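Local coordinates for kallistatin (PDB 6F4V), which inhibits the serine protease tissue kallikrein, forming an equimolar, heat- and SDS-stable complex in which the inhibitor is cleaved at its reactive site, at residues 210-215 with 253-258. Numbering follows the deposited sequence.
With Z9L (methyl 2,3,6-tri-O-sulfo-alpha-D-glucopyranoside), chain C; Z9K (3-O-methyl-2-O-sulfo-alpha-L-idopyranuronic acid), chain B.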
ATOM      1  N   LEU A 210      22.935  -7.270   2.698  1.00 29.07           N
ATOM      2  CA  LEU A 210      23.401  -8.569   3.155  1.00 29.55           C
ATOM      3  C   LEU A 210      23.055  -9.629   2.140  1.00 30.64           C
ATOM      4  O   LEU A 210      22.089  -9.481   1.355  1.00 28.25           O
ATOM      5  CB  LEU A 210      22.802  -8.920   4.509  1.00 30.64           C
ATOM      6  CG  LEU A 210      21.282  -8.992   4.615  1.00 30.82           C
ATOM      7  CD1 LEU A 210      20.677 -10.327   4.184  1.00 31.52           C
ATOM      8  CD2 LEU A 210      20.894  -8.678   6.056  1.00 31.95           C
ATOM      9  N   HIS A 211      23.861 -10.686   2.150  1.00 30.60           N
ATOM     10  CA  HIS A 211      23.547 -11.931   1.451  1.00 32.58           C
ATOM     11  C   HIS A 211      23.107 -12.896   2.534  1.00 32.50           C
ATOM     12  O   HIS A 211      23.897 -13.253   3.431  1.00 32.61           O
ATOM     13  CB  HIS A 211      24.774 -12.438   0.683  1.00 33.65           C
ATOM     14  CG  HIS A 211      25.391 -11.413  -0.221  1.00 35.66           C
ATOM     15  ND1 HIS A 211      24.741 -10.897  -1.325  1.00 36.42           N
ATOM     16  CD2 HIS A 211      26.611 -10.810  -0.191  1.00 36.78           C
ATOM     17  CE1 HIS A 211      25.534 -10.030  -1.938  1.00 37.64           C
ATOM     18  NE2 HIS A 211      26.673  -9.957  -1.268  1.00 37.04           N
ATOM     19  N   ASP A 212      21.834 -13.287   2.504  1.00 30.79           N
ATOM     20  CA  ASP A 212      21.232 -14.013   3.615  1.00 31.83           C
ATOM     21  C   ASP A 212      21.847 -15.438   3.621  1.00 34.17           C
ATOM     22  O   ASP A 212      21.888 -16.113   2.571  1.00 32.57           O
ATOM     23  CB  ASP A 212      19.700 -14.033   3.453  1.00 30.43           C
ATOM     24  CG  ASP A 212      18.959 -14.405   4.714  1.00 31.04           C
ATOM     25  OD1 ASP A 212      19.388 -15.336   5.444  1.00 30.31           O
ATOM     26  OD2 ASP A 212      17.875 -13.816   4.965  1.00 29.44           O
ATOM     27  N   ARG A 213      22.331 -15.873   4.779  1.00 35.99           N
ATOM     28  CA  ARG A 213      22.880 -17.238   4.911  1.00 39.40           C
ATOM     29  C   ARG A 213      21.841 -18.298   5.264  1.00 39.27           C
ATOM     30  O   ARG A 213      22.149 -19.484   5.206  1.00 41.09           O
ATOM     31  CB  ARG A 213      24.061 -17.259   5.891  1.00 41.20           C
ATOM     32  CG  ARG A 213      25.249 -16.448   5.370  1.00 43.14           C
ATOM     33  CD  ARG A 213      26.336 -16.252   6.418  1.00 46.07           C
ATOM     34  NE  ARG A 213      26.978 -17.516   6.782  0.49 48.25           N
ATOM     35  CZ  ARG A 213      27.724 -17.709   7.870  0.69 51.16           C
ATOM     36  NH1 ARG A 213      27.941 -16.719   8.748  0.81 53.63           N
ATOM     37  NH2 ARG A 213      28.247 -18.908   8.100  0.69 52.18           N
ATOM     38  N   TYR A 214      20.638 -17.884   5.653  1.00 38.06           N
ATOM     39  CA  TYR A 214      19.530 -18.793   5.926  1.00 39.17           C
ATOM     40  C   TYR A 214      18.570 -18.920   4.734  1.00 37.56           C
ATOM     41  O   TYR A 214      17.779 -19.863   4.694  1.00 39.53           O
ATOM     42  CB  TYR A 214      18.690 -18.329   7.130  1.00 41.96           C
ATOM     43  CG  TYR A 214      19.240 -18.556   8.532  1.00 46.43           C
ATOM     44  CD1 TYR A 214      20.013 -17.577   9.178  1.00 49.91           C
ATOM     45  CD2 TYR A 214      18.930 -19.723   9.247  1.00 49.46           C
ATOM     46  CE1 TYR A 214      20.478 -17.763  10.478  1.00 51.68           C
ATOM     47  CE2 TYR A 214      19.396 -19.924  10.535  1.00 51.71           C
ATOM     48  CZ  TYR A 214      20.165 -18.945  11.156  1.00 53.25           C
ATOM     49  OH  TYR A 214      20.626 -19.167  12.441  1.00 54.42           O
ATOM     50  N   LEU A 215      18.576 -17.960   3.811  1.00 34.18           N
ATOM     51  CA  LEU A 215      17.602 -17.925   2.721  1.00 33.44           C
ATOM     52  C   LEU A 215      18.278 -17.617   1.416  1.00 31.90           C
ATOM     53  O   LEU A 215      19.278 -16.920   1.400  1.00 31.73           O
ATOM     54  CB  LEU A 215      16.568 -16.824   2.974  1.00 32.70           C
ATOM     55  CG  LEU A 215      15.758 -16.930   4.253  1.00 33.77           C
ATOM     56  CD1 LEU A 215      14.956 -15.637   4.424  1.00 32.78           C
ATOM     57  CD2 LEU A 215      14.817 -18.129   4.197  1.00 34.74           C
ATOM     58  N   MET A 253      11.609  -7.588  10.036  1.00 26.18           N
ATOM     59  CA  MET A 253      12.326  -7.114  11.228  1.00 28.52           C
ATOM     60  C   MET A 253      13.660  -7.770  11.426  1.00 26.71           C
ATOM     61  O   MET A 253      14.605  -7.109  11.840  1.00 25.98           O
ATOM     62  CB  MET A 253      11.457  -7.203  12.479  1.00 32.90           C
ATOM     63  CG  MET A 253      10.381  -6.096  12.459  1.00 37.53           C
ATOM     64  SD  MET A 253      11.037  -4.392  12.368  0.74 44.95           S
ATOM     65  CE  MET A 253      10.733  -3.916  10.671  1.00 42.39           C
ATOM     66  N   ARG A 254      13.760  -9.041  11.080  1.00 25.59           N
ATOM     67  CA  ARG A 254      15.051  -9.715  11.097  1.00 25.61           C
ATOM     68  C   ARG A 254      16.022  -9.023  10.167  1.00 24.57           C
ATOM     69  O   ARG A 254      17.148  -8.687  10.588  1.00 24.04           O
ATOM     70  CB  ARG A 254      14.917 -11.219  10.761  1.00 25.90           C
ATOM     71  CG  ARG A 254      16.227 -11.910  10.465  1.00 26.79           C
ATOM     72  CD  ARG A 254      16.121 -13.442  10.362  1.00 28.22           C
ATOM     73  NE  ARG A 254      17.401 -13.925   9.850  1.00 28.33           N
ATOM     74  CZ  ARG A 254      17.723 -14.097   8.570  1.00 29.55           C
ATOM     75  NH1 ARG A 254      16.832 -13.924   7.580  1.00 30.80           N
ATOM     76  NH2 ARG A 254      18.961 -14.482   8.267  1.00 30.28           N
ATOM     77  N   TRP A 255      15.626  -8.833   8.903  1.00 23.35           N
ATOM     78  CA  TRP A 255      16.488  -8.153   7.951  1.00 23.84           C
ATOM     79  C   TRP A 255      16.852  -6.722   8.396  1.00 24.07           C
ATOM     80  O   TRP A 255      18.027  -6.313   8.292  1.00 24.45           O
ATOM     81  CB  TRP A 255      15.852  -8.097   6.574  1.00 23.74           C
ATOM     82  CG  TRP A 255      15.797  -9.423   5.877  1.00 24.07           C
ATOM     83  CD1 TRP A 255      16.722 -10.439   5.925  1.00 24.84           C
ATOM     84  CD2 TRP A 255      14.763  -9.860   5.004  1.00 24.08           C
ATOM     85  NE1 TRP A 255      16.314 -11.477   5.137  1.00 24.88           N
ATOM     86  CE2 TRP A 255      15.114 -11.155   4.553  1.00 24.55           C
ATOM     87  CE3 TRP A 255      13.576  -9.285   4.554  1.00 23.97           C
ATOM     88  CZ2 TRP A 255      14.322 -11.878   3.638  1.00 24.44           C
ATOM     89  CZ3 TRP A 255      12.737 -10.028   3.675  1.00 23.95           C
ATOM     90  CH2 TRP A 255      13.138 -11.313   3.227  1.00 24.42           C
ATOM     91  N   ASN A 256      15.841  -5.999   8.869  1.00 24.13           N
ATOM     92  CA  ASN A 256      16.042  -4.638   9.356  1.00 25.94           C
ATOM     93  C   ASN A 256      17.077  -4.601  10.470  1.00 26.70           C
ATOM     94  O   ASN A 256      17.986  -3.766  10.426  1.00 25.85           O
ATOM     95  CB  ASN A 256      14.744  -3.997   9.827  1.00 27.44           C
ATOM     96  CG  ASN A 256      14.912  -2.492  10.043  1.00 28.92           C
ATOM     97  OD1 ASN A 256      15.344  -1.793   9.151  1.00 31.09           O
ATOM     98  ND2 ASN A 256      14.640  -2.040  11.217  1.00 32.60           N
ATOM     99  N   ASN A 257      16.964  -5.517  11.439  1.00 28.28           N
ATOM    100  CA  ASN A 257      17.889  -5.558  12.583  1.00 30.65           C
ATOM    101  C   ASN A 257      19.293  -6.006  12.203  1.00 31.48           C
ATOM    102  O   ASN A 257      20.273  -5.428  12.712  1.00 32.25           O
ATOM    103  CB  ASN A 257      17.296  -6.366  13.749  1.00 32.70           C
ATOM    104  CG  ASN A 257      16.133  -5.639  14.400  1.00 35.43           C
ATOM    105  OD1 ASN A 257      16.053  -4.403  14.328  1.00 37.99           O
ATOM    106  ND2 ASN A 257      15.229  -6.386  15.043  1.00 36.20           N
ATOM    107  N   LEU A 258      19.411  -6.936  11.255  1.00 29.17           N
ATOM    108  CA  LEU A 258      20.708  -7.274  10.712  1.00 29.87           C
ATOM    109  C   LEU A 258      21.337  -6.051  10.070  1.00 30.11           C
ATOM    110  O   LEU A 258      22.545  -5.780  10.288  1.00 30.71           O
ATOM    111  CB  LEU A 258      20.617  -8.397   9.683  1.00 31.02           C
ATOM    112  CG  LEU A 258      20.267  -9.759  10.296  1.00 31.98           C
ATOM    113  CD1 LEU A 258      19.851 -10.725   9.205  1.00 32.75           C
ATOM    114  CD2 LEU A 258      21.462 -10.282  11.116  1.00 34.40           C
TER
HETATM  115  O4  Z9L C   1      24.853 -16.496  12.893  0.69 68.80           O
HETATM  116  C4  Z9L C   1      25.161 -17.263  11.690  0.69 61.83           C
HETATM  117  C5  Z9L C   1      24.179 -17.066  10.528  0.69 59.19           C
HETATM  118  O5  Z9L C   1      24.605 -17.894   9.393  0.69 56.04           O
HETATM  119  C6  Z9L C   1      24.082 -15.649  10.043  0.69 57.46           C
HETATM  120  O6  Z9L C   1      23.336 -15.617   8.849  0.69 55.92           O
HETATM  121  S1  Z9L C   1      22.654 -14.140   8.498  0.69 51.65           S
HETATM  122  O7  Z9L C   1      21.495 -13.884   9.665  0.69 52.32           O
HETATM  123  O11 Z9L C   1      21.975 -14.189   6.999  0.69 51.14           O
HETATM  124  O15 Z9L C   1      23.830 -12.968   8.584  0.69 53.34           O
HETATM  125  C3  Z9L C   1      25.084 -18.706  12.110  0.69 59.57           C
HETATM  126  O3  Z9L C   1      26.203 -18.927  13.021  0.69 58.47           O
HETATM  127  S2  Z9L C   1      25.830 -19.716  14.428  0.69 58.99           S
HETATM  128  O8  Z9L C   1      27.201 -19.873  15.342  0.69 59.49           O
HETATM  129  O9  Z9L C   1      25.225 -21.226  14.061  0.69 58.63           O
HETATM  130  O10 Z9L C   1      24.684 -18.856  15.252  0.69 59.48           O
HETATM  131  C2  Z9L C   1      25.087 -19.766  11.045  0.69 57.55           C
HETATM  132  O2  Z9L C   1      26.428 -20.253  10.820  0.69 59.41           O
HETATM  133  S3  Z9L C   1      26.669 -21.864  10.435  0.69 53.85           S
HETATM  134  O12 Z9L C   1      28.297 -22.141  10.614  0.69 55.13           O
HETATM  135  O13 Z9L C   1      26.256 -22.147   8.863  0.69 52.77           O
HETATM  136  O14 Z9L C   1      25.801 -22.885  11.428  0.69 51.24           O
HETATM  137  C1  Z9L C   1      24.497 -19.355   9.680  0.69 55.50           C
HETATM  138  O1  Z9L C   1      23.172 -19.721   9.630  0.69 51.45           O
HETATM  139  C7  Z9L C   1      22.582 -19.897   8.335  0.69 49.55           C
HETATM  140  O4  Z9K B   2      24.607 -14.496  16.769  0.69 81.11           O
HETATM  141  C4  Z9K B   2      25.315 -13.893  15.690  0.69 81.78           C
HETATM  142  C5  Z9K B   2      24.328 -13.328  14.612  0.69 80.79           C
HETATM  143  O5  Z9K B   2      24.040 -14.433  13.532  0.69 80.46           O
HETATM  144  C6  Z9K B   2      23.090 -12.899  15.140  0.69 80.65           C
HETATM  145  O10 Z9K B   2      22.393 -13.670  15.870  0.69 78.82           O
HETATM  146  O6  Z9K B   2      22.651 -11.748  14.880  0.69 78.82           O
HETATM  147  C3  Z9K B   2      26.298 -14.912  15.174  0.69 82.88           C
HETATM  148  O3  Z9K B   2      27.598 -14.698  15.811  0.69 84.07           O
HETATM  149  C7  Z9K B   2      27.718 -15.050  17.167  0.69 84.84           C
HETATM  150  C2  Z9K B   2      26.488 -14.842  13.702  0.69 80.95           C
HETATM  151  O2  Z9K B   2      27.534 -15.781  13.268  0.69 84.29           O
HETATM  152  S1  Z9K B   2      28.549 -15.321  12.013  0.69 84.23           S
HETATM  153  O7  Z9K B   2      29.073 -16.691  11.225  0.69 83.67           O
HETATM  154  O8  Z9K B   2      29.852 -14.503  12.607  0.69 81.09           O
HETATM  155  O9  Z9K B   2      27.748 -14.356  10.933  0.69 85.25           O
HETATM  156  C1  Z9K B   2      25.223 -15.110  12.952  0.69 78.22           C
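D212 and R254 meet tip to tip in an end-on salt bridge, the two terminal nitrogens, NH1 and NH2 of R254, each taking one carboxylate oxygen. NH1 of R254 lies 2.8 Å from OD2 of D212, on the syn side, whereas NH2 of R254 meets OD1 of D212 from above the carboxylate plane, in keeping with the 41° between the two flat groups. The arginine chain is extended from CG to NE, which brings NE out toward the loop.

Two further N-H groups hold the buried carboxylate. NE1 of W255 donates to OD2 of D212 over 2.8 Å, nearly straight at 172° and within the indole plane. The backbone N of Y214 donates to OD1 of D212 at 2.8 Å, closing an Asx turn. Both oxygens thus accept from two donors, which probably favours the ionised carboxylate; an alanine at D212 would probably leave the R254 guanidinium without its carboxylate partner and less firmly fixed in its rotation, and the W255 N-H without its acceptor.

Apolar packing flanks this network. CD2 of L210 touches CB of L258 at 3.6 Å, their side chains crossing at about a right angle, and CD1 of L215 sits 3.9 Å from CZ2 of W255.

The sulfated glycan engages the same groups. Two oxygens of the 6-sulfate of Z9L accept: O7 from NH2 of R254 at 3.0 Å, O11 from the backbone N of R213. The methyl C7 of Z9L lies over the centre of the Y214 ring. NH1 of R213 donates to O7 of Z9K at 2.7 Å. Joining segment 210-215 to helix 249-258 of the serpin fold, the salt bridge probably helps orient R254 within a glycan-binding site whose arginines R213 and R254 hydrogen-bond to sulfate oxygens, consistent with recognition of heparin-like glycans.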